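Endonuclease V (Homo sapiens, PDB 6OZE) cleaves RNA at sites marked by inosine, acting as a metal-dependent endoribonuclease of the RNase H-like superfamily. Local coordinates at residues M187-H192 and A211-T216; E163-L168 and P198-V203; V143-K148 and E226-A231; N120-H125 and V130-G135; S58-S63 and D232-E237. The protein carries 4 engineered substitutions. One frame throughout, in Å; residues are numbered along the deposited sequence.

How the contacts relate
Contacts 1, 2, 3 and 5 set a helix against a strand or strand end of one mixed sheet; contact 4 joins a loop to a helix. Contacts 1 and 2, with centres about 9 Å apart, are joined by backbone hydrogen bonds of L189 with L199 and of M187 with I201. Contact 3 lies one strand further in, its centre about 15 Å from that of contact 2. Contacts 3 and 5, centres about 10 Å apart, share helix 226-242. Contact 4 brings helix 130-138 to the sheet's other face, A131 CB meeting G144 CA. A sodium ion lies in contact 2, about 13 Å from the L189 side chain; D44, D118 and D232 gather around contacts 3 and 5.

Contact 1 of 5, residues M187-H192 and A211-T216; sequences MALRSH and AAVRLT
L189 and V213 run past each other in opposite directions, L189 CD1 lying 4.0 Å from V213 CG1. With its CG trans to the backbone nitrogen (chi1 166°), L189 leans out from the strand onto the helix and splits its two methyls between two targets. CD1 goes to V213, while CD2 lies 3.8 Å from T216 CG2 and also close to the V213 carbonyl oxygen. T216 likewise slides antiparallel to the leucine, and its two branches do different work. The methyl faces L189; the hydroxyl turns back along the helix, T216 OG1 donating to A212 O at 2.9 Å. That carbonyl is gripped twice, by T216 N and T216 OG1 from opposite faces of its plane. Replacing T216 by a glycine removes both branches and would probably leave L189 CD2 facing a gap and A212 O without its second donor. M187 meets V213 differently, crossing it at about a right angle with M187 CB 3.6 Å from V213 CG2; because M187 was modelled in two conformers, the fit further along its chain is less certain. Strand 187-189 and helix 211-216 are nearly aligned, 15° apart, with axes 9.9 Å from each other. V213 and T216 also reach I201 on strand 199-205, and T216 continues to V143 on strand 142-146, while M187 packs outward against S174 and P176 of strand 174-178.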
# COMPACT_ATOMS: atom_id res chain seq x y z
N MET A 187 6.61 10.47 1.95
CA MET A 187 7.10 10.89 3.25
C MET A 187 7.67 9.68 3.98
O MET A 187 7.12 8.58 3.89
CB MET A 187 5.97 11.47 4.10
CG MET A 187 5.21 12.60 3.43
SD MET A 187 6.08 14.15 3.62
CE MET A 187 6.35 14.02 5.37
N ALA A 188 8.76 9.89 4.71
CA ALA A 188 9.24 8.88 5.64
C ALA A 188 8.54 9.17 6.96
O ALA A 188 8.52 10.32 7.41
CB ALA A 188 10.76 8.97 5.81
N LEU A 189 7.97 8.14 7.58
CA LEU A 189 7.17 8.32 8.77
C LEU A 189 7.68 7.40 9.86
O LEU A 189 7.80 6.19 9.65
CB LEU A 189 5.71 7.94 8.47
CG LEU A 189 4.81 7.76 9.70
CD1 LEU A 189 4.61 9.07 10.43
CD2 LEU A 189 3.47 7.13 9.28
N ARG A 190 8.00 7.97 11.02
CA ARG A 190 8.22 7.13 12.19
C ARG A 190 6.86 6.72 12.73
O ARG A 190 6.06 7.55 13.15
CB ARG A 190 9.04 7.87 13.25
CG ARG A 190 9.28 6.99 14.47
CD ARG A 190 10.44 7.53 15.29
NE ARG A 190 10.75 6.70 16.44
CZ ARG A 190 11.91 6.74 17.09
NH1 ARG A 190 12.88 7.55 16.68
NH2 ARG A 190 12.12 5.96 18.15
N SER A 191 6.57 5.42 12.67
CA SER A 191 5.25 4.95 13.04
C SER A 191 5.16 4.45 14.48
O SER A 191 4.07 4.08 14.91
CB SER A 191 4.83 3.84 12.08
OG SER A 191 5.80 2.82 12.09
N HIS A 192 6.26 4.43 15.23
CA HIS A 192 6.23 3.86 16.57
C HIS A 192 7.35 4.49 17.38
O HIS A 192 8.43 4.74 16.86
CB HIS A 192 6.39 2.33 16.51
CG HIS A 192 6.08 1.64 17.80
ND1 HIS A 192 7.02 1.45 18.79
CD2 HIS A 192 4.94 1.08 18.25
CE1 HIS A 192 6.47 0.80 19.80
NE2 HIS A 192 5.21 0.56 19.50
N ALA A 211 -2.62 13.87 4.36
CA ALA A 211 -3.65 13.07 5.01
C ALA A 211 -3.27 11.60 5.07
O ALA A 211 -3.56 10.92 6.06
CB ALA A 211 -4.99 13.24 4.28
N ALA A 212 -2.66 11.08 4.00
CA ALA A 212 -2.23 9.69 4.00
C ALA A 212 -1.25 9.40 5.12
O ALA A 212 -1.32 8.36 5.77
CB ALA A 212 -1.60 9.36 2.64
N VAL A 213 -0.31 10.32 5.36
CA VAL A 213 0.67 10.11 6.41
C VAL A 213 0.00 10.13 7.77
O VAL A 213 0.31 9.31 8.65
CB VAL A 213 1.81 11.14 6.28
CG1 VAL A 213 2.73 11.10 7.50
CG2 VAL A 213 2.58 10.88 5.02
N ARG A 214 -0.93 11.07 7.98
CA ARG A 214 -1.64 11.13 9.25
C ARG A 214 -2.49 9.88 9.47
O ARG A 214 -2.55 9.37 10.59
CB ARG A 214 -2.49 12.39 9.31
CG ARG A 214 -1.66 13.66 9.29
CD ARG A 214 -2.42 14.84 9.86
NE ARG A 214 -3.78 14.92 9.35
CZ ARG A 214 -4.86 14.54 10.03
NH1 ARG A 214 -6.06 14.65 9.48
NH2 ARG A 214 -4.74 14.06 11.27
N LEU A 215 -3.15 9.40 8.42
CA LEU A 215 -3.95 8.18 8.57
C LEU A 215 -3.07 7.00 8.92
O LEU A 215 -3.42 6.17 9.77
CB LEU A 215 -4.70 7.88 7.27
CG LEU A 215 -5.50 6.57 7.26
CD1 LEU A 215 -6.56 6.61 8.35
CD2 LEU A 215 -6.12 6.35 5.88
N THR A 216 -1.92 6.88 8.25
CA THR A 216 -1.02 5.76 8.56
C THR A 216 -0.58 5.81 10.02
O THR A 216 -0.54 4.78 10.70
CB THR A 216 0.18 5.81 7.61
OG1 THR A 216 -0.30 5.74 6.26
CG2 THR A 216 1.08 4.61 7.85

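Contact 2 of 5, residues E163-L168 and P198-V203; sequences EKIRLL and PLYISV. With NA (sodium ion), chain F.
I165 and P198 make the main apolar contact, with the isoleucine crossing the proline ring at about a right angle. I165 CD1 lies 3.9 Å from P198 CD, and CG1 and CG2 of the same isoleucine also come near the ring. L168 adds a second crossing from just past the end of the helix, its CD1 4.1 Å from P198 CB. The two residues thus meet different ring atoms, I165 at CG and CD and L168 at CB. Y200 comes into the contact only with its hydroxyl, Y200 OH lying 3.9 Å from I165 CD1; its polar partner is H161 NE2. Cutting I165 back to an alanine removes CG1, CG2 and CD1 and would probably open a gap against CG and CD of P198 and beside Y200. Metal coordination holds the end of the helix. The sodium ion is coordinated by R166 O at 2.3 Å and L168 O at 2.3 Å, by Q169 OE1 and by three waters. One of these waters also donates to I165 O. On the outer side, a salt bridge lies within one helical turn: R166 NE meets E163 OE2 at 2.7 Å, nearly straight (172°) and in the guanidinium plane. Helix 159-167 here packs beside the start of strand 199-205, and F175 of strand 174-178 packs against I165 and L168, while the backbone of Y200 pairs with A146 on strand 142-146.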
# COMPACT_ATOMS: atom_id res chain seq x y z
N GLU A 163 20.72 10.83 8.22
CA GLU A 163 20.67 11.88 9.24
C GLU A 163 19.24 12.35 9.48
O GLU A 163 18.86 12.65 10.62
CB GLU A 163 21.55 13.04 8.83
CG GLU A 163 23.04 12.69 8.69
CD GLU A 163 23.71 12.26 10.00
OE1 GLU A 163 24.94 12.08 9.98
OE2 GLU A 163 23.03 12.10 11.03
N LYS A 164 18.42 12.41 8.42
CA LYS A 164 17.03 12.80 8.63
C LYS A 164 16.29 11.76 9.46
O LYS A 164 15.42 12.11 10.27
CB LYS A 164 16.35 13.09 7.29
CG LYS A 164 16.87 14.39 6.67
CD LYS A 164 16.55 14.48 5.19
CE LYS A 164 15.07 14.74 4.95
NZ LYS A 164 14.75 14.65 3.49
N ILE A 165 16.62 10.48 9.29
CA ILE A 165 16.04 9.44 10.13
C ILE A 165 16.50 9.60 11.57
O ILE A 165 15.70 9.47 12.51
CB ILE A 165 16.38 8.05 9.57
CG1 ILE A 165 15.67 7.83 8.23
CG2 ILE A 165 16.03 6.97 10.58
CD1 ILE A 165 16.12 6.58 7.49
N ARG A 166 17.79 9.91 11.76
CA ARG A 166 18.29 10.14 13.12
C ARG A 166 17.44 11.18 13.85
O ARG A 166 17.17 11.03 15.05
CB ARG A 166 19.75 10.59 13.08
CG ARG A 166 20.29 11.02 14.45
CD ARG A 166 21.76 11.40 14.44
NE ARG A 166 22.06 12.50 13.52
CZ ARG A 166 21.93 13.78 13.83
NH1 ARG A 166 22.24 14.71 12.92
NH2 ARG A 166 21.52 14.15 15.04
N LEU A 167 16.98 12.21 13.15
CA LEU A 167 16.26 13.30 13.79
C LEU A 167 14.79 13.01 14.01
O LEU A 167 14.13 13.78 14.72
CB LEU A 167 16.48 14.60 13.00
CG LEU A 167 17.90 15.12 13.21
CD1 LEU A 167 18.29 16.04 12.10
CD2 LEU A 167 18.00 15.83 14.56
N LEU A 168 14.27 11.93 13.45
CA LEU A 168 12.94 11.46 13.84
C LEU A 168 12.99 11.02 15.30
O LEU A 168 13.94 10.36 15.73
CB LEU A 168 12.53 10.26 12.99
CG LEU A 168 12.34 10.47 11.48
CD1 LEU A 168 12.13 9.14 10.76
CD2 LEU A 168 11.17 11.42 11.21
N PRO A 198 11.85 4.02 9.53
CA PRO A 198 10.57 4.61 9.15
C PRO A 198 9.83 3.76 8.13
O PRO A 198 10.37 2.82 7.53
CB PRO A 198 10.97 5.95 8.53
CG PRO A 198 12.34 5.70 7.97
CD PRO A 198 12.99 4.70 8.90
N LEU A 199 8.56 4.09 7.95
CA LEU A 199 7.81 3.62 6.80
C LEU A 199 7.88 4.66 5.71
O LEU A 199 8.08 5.85 5.96
CB LEU A 199 6.34 3.43 7.18
CG LEU A 199 6.01 2.69 8.46
CD1 LEU A 199 4.51 2.76 8.69
CD2 LEU A 199 6.46 1.25 8.35
N TYR A 200 7.71 4.23 4.47
CA TYR A 200 7.75 5.14 3.33
C TYR A 200 6.35 5.21 2.74
O TYR A 200 5.83 4.22 2.19
CB TYR A 200 8.81 4.72 2.32
CG TYR A 200 10.17 4.72 2.95
CD1 TYR A 200 10.90 5.90 3.04
CD2 TYR A 200 10.70 3.59 3.54
CE1 TYR A 200 12.13 5.93 3.64
CE2 TYR A 200 11.93 3.61 4.15
CZ TYR A 200 12.65 4.79 4.20
OH TYR A 200 13.88 4.82 4.81
N ILE A 201 5.72 6.37 2.88
CA ILE A 201 4.30 6.56 2.57
C ILE A 201 4.19 7.35 1.28
O ILE A 201 4.88 8.36 1.10
CB ILE A 201 3.60 7.32 3.71
CG1 ILE A 201 3.88 6.66 5.07
CG2 ILE A 201 2.10 7.46 3.40
CD1 ILE A 201 3.54 5.20 5.13
N SER A 202 3.29 6.91 0.38
CA SER A 202 3.03 7.71 -0.81
C SER A 202 1.57 7.59 -1.19
O SER A 202 0.87 6.65 -0.77
CB SER A 202 3.97 7.34 -1.95
OG SER A 202 3.77 5.97 -2.32
N VAL A 203 1.09 8.58 -1.94
CA VAL A 203 -0.30 8.58 -2.38
C VAL A 203 -0.50 7.46 -3.39
O VAL A 203 0.27 7.31 -4.34
CB VAL A 203 -0.65 9.92 -3.03
CG1 VAL A 203 -2.02 9.84 -3.71
CG2 VAL A 203 -0.62 11.04 -1.99
NA NA F . 15.99 9.90 16.69
O HOH W 1 15.87 8.27 15.10
O HOH W 2 18.20 9.51 17.74
O HOH W 3 15.12 8.22 18.33

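Contact 3 of 5, residues V143-K148 and E226-A231; sequences VGVAKK and EPVRQA
V145 and V228 mark the closest backbone approach, their CA atoms 8.1 Å apart, so strand 143-146 and helix 226-231 meet only through side chains. The contact is light. V145 CB lies 4.4 Å from V228 CG2, and the other methyl of the helical valine, V228 CG1, lies 4.4 Å from K147 NZ. V228 was modelled in two conformers, so the exact placing of its methyls is open to some doubt. K147 reaches there because its chain is extended beyond CG (chi3 -173°, chi4 172°), which brings the ammonium up to the edge of V228, where it ends in a salt bridge with D118 OD2 of the neighbouring strand. Along the helix, on the side turned from the strand, E226 forms a salt bridge with R229 and accepts from Q230 NE2, though E226 and R229 were each modelled in two conformers, so the details are doubtful. V228 sits over L116 and D118 of strand 115-118, while V145 touches L199 and I201 of strand 199-205. P227 and A231 carry the helix on to L62 and V60 of strand 54-63, so that helix 226-242 spans several strands of the sheet's core.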
# COMPACT_ATOMS: atom_id res chain seq x y z
N VAL A 143 -3.53 4.26 -0.08
CA VAL A 143 -2.25 4.76 0.42
C VAL A 143 -1.21 3.67 0.23
O VAL A 143 -1.43 2.51 0.62
CB VAL A 143 -2.37 5.11 1.91
CG1 VAL A 143 -1.00 5.55 2.47
CG2 VAL A 143 -3.42 6.18 2.11
N GLY A 144 -0.06 4.04 -0.33
CA GLY A 144 1.06 3.12 -0.40
C GLY A 144 1.88 3.18 0.88
O GLY A 144 2.33 4.25 1.29
N VAL A 145 2.03 2.04 1.55
CA VAL A 145 2.82 1.92 2.77
C VAL A 145 3.95 0.96 2.46
O VAL A 145 3.73 -0.25 2.35
CB VAL A 145 1.99 1.41 3.95
CG1 VAL A 145 2.84 1.29 5.22
CG2 VAL A 145 0.76 2.29 4.16
N ALA A 146 5.17 1.48 2.32
CA ALA A 146 6.32 0.68 1.98
C ALA A 146 7.27 0.59 3.17
O ALA A 146 7.44 1.55 3.94
CB ALA A 146 7.05 1.22 0.75
N LYS A 147 7.88 -0.57 3.33
CA LYS A 147 8.81 -0.83 4.42
C LYS A 147 10.25 -0.50 4.05
O LYS A 147 11.11 -0.45 4.94
CB LYS A 147 8.68 -2.29 4.88
CG LYS A 147 7.28 -2.60 5.42
CD LYS A 147 6.88 -4.07 5.29
CE LYS A 147 5.42 -4.26 5.69
NZ LYS A 147 4.92 -5.64 5.40
N LYS A 148 10.54 -0.26 2.77
CA LYS A 148 11.87 0.15 2.34
C LYS A 148 11.76 1.22 1.26
O LYS A 148 10.74 1.35 0.58
CB LYS A 148 12.70 -1.04 1.83
CG LYS A 148 12.11 -1.78 0.65
CD LYS A 148 13.05 -2.88 0.18
CE LYS A 148 12.34 -3.88 -0.73
NZ LYS A 148 11.77 -3.24 -1.95
N GLU A 226 -1.82 -1.33 11.44
CA GLU A 226 -2.67 -2.49 11.73
C GLU A 226 -3.31 -3.12 10.50
O GLU A 226 -3.27 -4.36 10.38
CB GLU A 226 -3.70 -2.14 12.81
CG GLU A 226 -3.21 -2.38 14.23
CD GLU A 226 -2.67 -3.79 14.42
OE1 GLU A 226 -1.46 -4.00 14.21
OE2 GLU A 226 -3.46 -4.71 14.76
N PRO A 227 -3.91 -2.37 9.56
CA PRO A 227 -4.54 -3.05 8.40
C PRO A 227 -3.53 -3.81 7.56
O PRO A 227 -3.83 -4.93 7.10
CB PRO A 227 -5.22 -1.90 7.64
CG PRO A 227 -5.44 -0.81 8.72
CD PRO A 227 -4.18 -0.92 9.55
N VAL A 228 -2.33 -3.26 7.37
CA VAL A 228 -1.26 -3.93 6.63
C VAL A 228 -0.75 -5.13 7.42
O VAL A 228 -0.53 -6.23 6.87
CB VAL A 228 -0.14 -2.92 6.37
CG1 VAL A 228 1.07 -3.57 5.73
CG2 VAL A 228 -0.65 -1.74 5.54
N ARG A 229 -0.56 -4.95 8.72
CA ARG A 229 -0.03 -6.01 9.57
C ARG A 229 -0.98 -7.20 9.62
O ARG A 229 -0.55 -8.35 9.54
CB ARG A 229 0.21 -5.47 10.98
CG ARG A 229 1.16 -6.31 11.83
CD ARG A 229 1.38 -5.72 13.21
NE ARG A 229 0.21 -5.84 14.07
CZ ARG A 229 -0.05 -6.88 14.86
NH1 ARG A 229 -1.14 -6.88 15.61
NH2 ARG A 229 0.77 -7.93 14.89
N GLN A 230 -2.28 -6.93 9.75
CA GLN A 230 -3.25 -8.03 9.80
C GLN A 230 -3.35 -8.74 8.46
O GLN A 230 -3.53 -9.96 8.43
CB GLN A 230 -4.61 -7.52 10.28
CG GLN A 230 -4.62 -7.06 11.74
CD GLN A 230 -4.38 -8.19 12.72
OE1 GLN A 230 -4.71 -9.34 12.45
NE2 GLN A 230 -3.79 -7.86 13.86
N ALA A 231 -3.21 -8.01 7.34
CA ALA A 231 -3.25 -8.70 6.05
C ALA A 231 -2.02 -9.57 5.88
O ALA A 231 -2.12 -10.68 5.34
CB ALA A 231 -3.41 -7.69 4.92

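Contact 4 of 5, residues N120-H125 and V130-G135; sequences NGVLHH and VASHLG. Engineered in segment 130-135: S132 (natural residue Cys).
N120 and A131 form the tight part of this contact, the one hydrogen bond between loop and helix running from A131 N to N120 O at 2.9 Å with an N-H...O angle of 159°. The donor stands 37° above the carbonyl plane. Apolar atoms crowd the same oxygen: A131 CB lies 3.4 Å from N120 O, and V130 CG1 lies 3.7 Å from N120 O. V130 holds that methyl between its backbone nitrogen and carbonyl carbon (chi1 57°), which turns it to the loop. G121 lets the loop pass close to the helix, its CA 3.9 Å from A131 CB, and S132 OG lies 3.4 Å from G121 C. S132 is an engineered replacement of a cysteine, modelled in two conformers; in the one given, its hydroxyl bonds to G204 O. The looser part is at V122 and at the side chain of N120, both partly exposed. The V122 side chain touches the helix through CG1 alone, 3.7 Å from S132 OG, with its backbone N near the same oxygen, while the N120 side chain leaves the helix and touches L150. Strand 115-118 leads into this loop, helix 130-138 leads out, and strand 142-146 returns parallel beside the first strand. That is a beta-alpha-beta crossover, and the loop with G121 joins the end of the first strand to the start of the helix, in keeping with the RNase H-like fold.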
# COMPACT_ATOMS: atom_id res chain seq x y z
N ASN A 120 4.05 0.59 -2.99
CA ASN A 120 4.18 2.02 -3.21
C ASN A 120 3.07 2.52 -4.13
O ASN A 120 2.48 1.77 -4.91
CB ASN A 120 5.53 2.37 -3.83
CG ASN A 120 6.69 2.10 -2.91
OD1 ASN A 120 7.11 2.97 -2.13
ND2 ASN A 120 7.25 0.90 -3.01
N GLY A 121 2.80 3.82 -4.01
CA GLY A 121 1.93 4.53 -4.92
C GLY A 121 2.72 5.30 -5.95
O GLY A 121 3.37 4.72 -6.83
N VAL A 122 2.69 6.63 -5.85
CA VAL A 122 3.39 7.44 -6.83
C VAL A 122 4.90 7.41 -6.62
O VAL A 122 5.65 7.78 -7.54
CB VAL A 122 2.78 8.85 -6.90
CG1 VAL A 122 1.30 8.75 -7.25
CG2 VAL A 122 2.96 9.56 -5.60
N LEU A 123 5.38 6.96 -5.46
CA LEU A 123 6.82 6.78 -5.25
C LEU A 123 7.17 5.46 -5.93
O LEU A 123 7.12 4.39 -5.32
CB LEU A 123 7.14 6.75 -3.77
CG LEU A 123 8.58 6.97 -3.26
CD1 LEU A 123 8.61 6.99 -1.73
CD2 LEU A 123 9.56 5.94 -3.79
N HIS A 124 7.54 5.54 -7.20
CA HIS A 124 7.65 4.35 -8.02
C HIS A 124 8.40 4.71 -9.30
O HIS A 124 8.46 5.88 -9.69
CB HIS A 124 6.25 3.81 -8.33
CG HIS A 124 6.23 2.59 -9.20
ND1 HIS A 124 6.01 2.65 -10.55
CD2 HIS A 124 6.37 1.28 -8.89
CE1 HIS A 124 6.03 1.42 -11.05
NE2 HIS A 124 6.25 0.57 -10.06
N HIS A 125 8.95 3.68 -9.95
CA HIS A 125 9.76 3.87 -11.16
C HIS A 125 9.05 4.76 -12.17
O HIS A 125 9.69 5.58 -12.84
CB HIS A 125 10.03 2.51 -11.82
CG HIS A 125 10.63 1.49 -10.90
ND1 HIS A 125 9.96 0.99 -9.80
CD2 HIS A 125 11.82 0.84 -10.95
CE1 HIS A 125 10.73 0.10 -9.20
NE2 HIS A 125 11.85 -0.01 -9.87
N VAL A 130 1.81 -0.22 -7.18
CA VAL A 130 0.67 -1.09 -6.87
C VAL A 130 -0.46 -0.32 -6.20
O VAL A 130 -1.64 -0.55 -6.48
CB VAL A 130 1.13 -2.31 -6.05
CG1 VAL A 130 1.83 -1.87 -4.77
CG2 VAL A 130 -0.05 -3.24 -5.74
N ALA A 131 -0.13 0.58 -5.27
CA ALA A 131 -1.18 1.28 -4.55
C ALA A 131 -1.98 2.20 -5.47
O ALA A 131 -3.20 2.34 -5.31
CB ALA A 131 -0.59 2.06 -3.37
N SER A 132 -1.31 2.84 -6.43
CA SER A 132 -2.01 3.69 -7.38
C SER A 132 -2.79 2.87 -8.39
O SER A 132 -3.91 3.23 -8.77
CB SER A 132 -1.00 4.54 -8.14
OG SER A 132 -0.44 5.51 -7.27
N HIS A 133 -2.19 1.77 -8.84
CA HIS A 133 -2.81 0.90 -9.83
C HIS A 133 -4.07 0.27 -9.25
O HIS A 133 -5.13 0.26 -9.89
CB HIS A 133 -1.77 -0.15 -10.22
CG HIS A 133 -2.00 -0.81 -11.55
ND1 HIS A 133 -0.96 -1.08 -12.41
CD2 HIS A 133 -3.12 -1.26 -12.16
CE1 HIS A 133 -1.43 -1.68 -13.49
NE2 HIS A 133 -2.74 -1.79 -13.37
N LEU A 134 -3.98 -0.24 -8.01
CA LEU A 134 -5.16 -0.79 -7.35
C LEU A 134 -6.17 0.31 -7.06
O LEU A 134 -7.38 0.10 -7.22
CB LEU A 134 -4.74 -1.51 -6.07
CG LEU A 134 -5.86 -2.18 -5.27
CD1 LEU A 134 -6.49 -3.34 -6.06
CD2 LEU A 134 -5.31 -2.66 -3.94
N GLY A 135 -5.71 1.49 -6.63
CA GLY A 135 -6.64 2.57 -6.32
C GLY A 135 -7.46 3.02 -7.51
O GLY A 135 -8.67 3.21 -7.41

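Contact 5 of 5, residues S58-S63 and D232-E237; sequences SLVVLS and DICSRE
S58 and S235 lie where the two backbones come closest, their CA atoms 5.8 Å apart. Strand 58-63 and helix 232-237 run at 138° between their directions with axes 7.8 Å apart, so they separate quickly and the contact is confined to S58 and V60, the first part of segment 58-63. The polar link is a pair of hydroxyls: S58 OG and S235 OG are 2.6 Å apart, in a short hydrogen bond. Each serine has its OG trans to the carbonyl carbon, S58 with chi1 -63° and S235 with chi1 -71°, and this brings the two oxygens together. The chain goes on at both ends, from S58 OG to S74 OG and from S235 OG to D44 OD2, so these buried hydroxyls are well supplied with partners. C234 sits beside the pair, its CB 3.9 Å from S58 OG, while its sulphur turns to the next inward residue of the strand, with C234 SG 3.8 Å from V60 CG1. Within the helix, D232 lies over the rim of one face of the R236 guanidinium, one turn on; D232 was modelled in two conformers, so this ion pair is less certain. Here a long helix crosses the antiparallel strands 39-47, 54-63 and 69-78 of an RNase H-like fold. Nucleases of this superfamily commonly carry acidic metal ligands on the first strand and a late helix, and D44 and D232 are placed consistently with that; S235, bonded to D44 OD2 and backed by S58, may help to position that carboxylate.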
# COMPACT_ATOMS: atom_id res chain seq x y z
N SER A 58 -4.42 -11.37 0.35
CA SER A 58 -5.31 -11.18 1.48
C SER A 58 -5.90 -9.77 1.49
O SER A 58 -5.23 -8.80 1.13
CB SER A 58 -4.59 -11.40 2.81
OG SER A 58 -4.12 -12.75 2.90
N LEU A 59 -7.16 -9.69 1.92
CA LEU A 59 -7.84 -8.43 2.16
C LEU A 59 -8.44 -8.47 3.55
O LEU A 59 -9.14 -9.43 3.90
CB LEU A 59 -8.95 -8.22 1.11
CG LEU A 59 -9.98 -7.13 1.42
CD1 LEU A 59 -9.32 -5.76 1.38
CD2 LEU A 59 -11.11 -7.20 0.40
N VAL A 60 -8.16 -7.44 4.35
CA VAL A 60 -8.77 -7.31 5.67
C VAL A 60 -9.44 -5.95 5.74
O VAL A 60 -9.06 -5.00 5.05
CB VAL A 60 -7.76 -7.47 6.83
CG1 VAL A 60 -7.12 -8.86 6.78
CG2 VAL A 60 -6.71 -6.34 6.82
N VAL A 61 -10.50 -5.87 6.54
CA VAL A 61 -11.12 -4.59 6.86
C VAL A 61 -11.15 -4.46 8.37
O VAL A 61 -11.53 -5.40 9.08
CB VAL A 61 -12.54 -4.47 6.28
CG1 VAL A 61 -13.12 -3.08 6.60
CG2 VAL A 61 -12.52 -4.74 4.77
N LEU A 62 -10.73 -3.30 8.88
CA LEU A 62 -10.72 -3.02 10.30
C LEU A 62 -11.63 -1.84 10.61
O LEU A 62 -11.78 -0.91 9.80
CB LEU A 62 -9.30 -2.66 10.79
CG LEU A 62 -8.29 -3.79 11.01
CD1 LEU A 62 -7.99 -4.58 9.75
CD2 LEU A 62 -7.01 -3.22 11.61
N SER A 63 -12.25 -1.88 11.77
CA SER A 63 -12.98 -0.72 12.25
C SER A 63 -12.00 0.41 12.55
O SER A 63 -10.82 0.18 12.82
CB SER A 63 -13.76 -1.08 13.49
OG SER A 63 -12.91 -1.56 14.52
N ASP A 232 -0.86 -9.11 6.36
CA ASP A 232 0.35 -9.92 6.29
C ASP A 232 0.19 -11.20 7.12
O ASP A 232 0.55 -12.29 6.66
CB ASP A 232 1.55 -9.12 6.77
CG ASP A 232 2.85 -9.89 6.64
OD1 ASP A 232 3.32 -10.08 5.50
OD2 ASP A 232 3.40 -10.31 7.68
N ILE A 233 -0.33 -11.07 8.34
CA ILE A 233 -0.55 -12.23 9.20
C ILE A 233 -1.53 -13.19 8.54
O ILE A 233 -1.30 -14.40 8.53
CB ILE A 233 -1.04 -11.78 10.59
CG1 ILE A 233 0.08 -11.04 11.33
CG2 ILE A 233 -1.54 -12.97 11.41
CD1 ILE A 233 -0.38 -10.29 12.56
N CYS A 234 -2.63 -12.67 7.99
CA CYS A 234 -3.59 -13.55 7.32
C CYS A 234 -2.94 -14.35 6.19
O CYS A 234 -3.20 -15.55 6.03
CB CYS A 234 -4.75 -12.72 6.76
SG CYS A 234 -5.97 -12.27 8.00
N SER A 235 -2.10 -13.70 5.39
CA SER A 235 -1.47 -14.42 4.28
C SER A 235 -0.52 -15.50 4.79
O SER A 235 -0.50 -16.62 4.26
CB SER A 235 -0.70 -13.47 3.37
OG SER A 235 -1.57 -12.66 2.63
N ARG A 236 0.28 -15.17 5.81
CA ARG A 236 1.21 -16.16 6.35
C ARG A 236 0.46 -17.35 6.93
O ARG A 236 0.82 -18.51 6.67
CB ARG A 236 2.12 -15.52 7.39
CG ARG A 236 3.26 -14.73 6.78
CD ARG A 236 4.19 -14.17 7.84
NE ARG A 236 3.48 -13.25 8.72
CZ ARG A 236 4.07 -12.50 9.64
NH1 ARG A 236 5.38 -12.55 9.81
NH2 ARG A 236 3.34 -11.69 10.40
N GLU A 237 -0.62 -17.08 7.67
CA GLU A 237 -1.39 -18.18 8.25
C GLU A 237 -2.04 -19.02 7.16
O GLU A 237 -2.08 -20.25 7.27
CB GLU A 237 -2.48 -17.63 9.17
CG GLU A 237 -1.97 -17.01 10.45
CD GLU A 237 -3.09 -16.45 11.31
OE1 GLU A 237 -4.23 -16.35 10.80
OE2 GLU A 237 -2.83 -16.10 12.48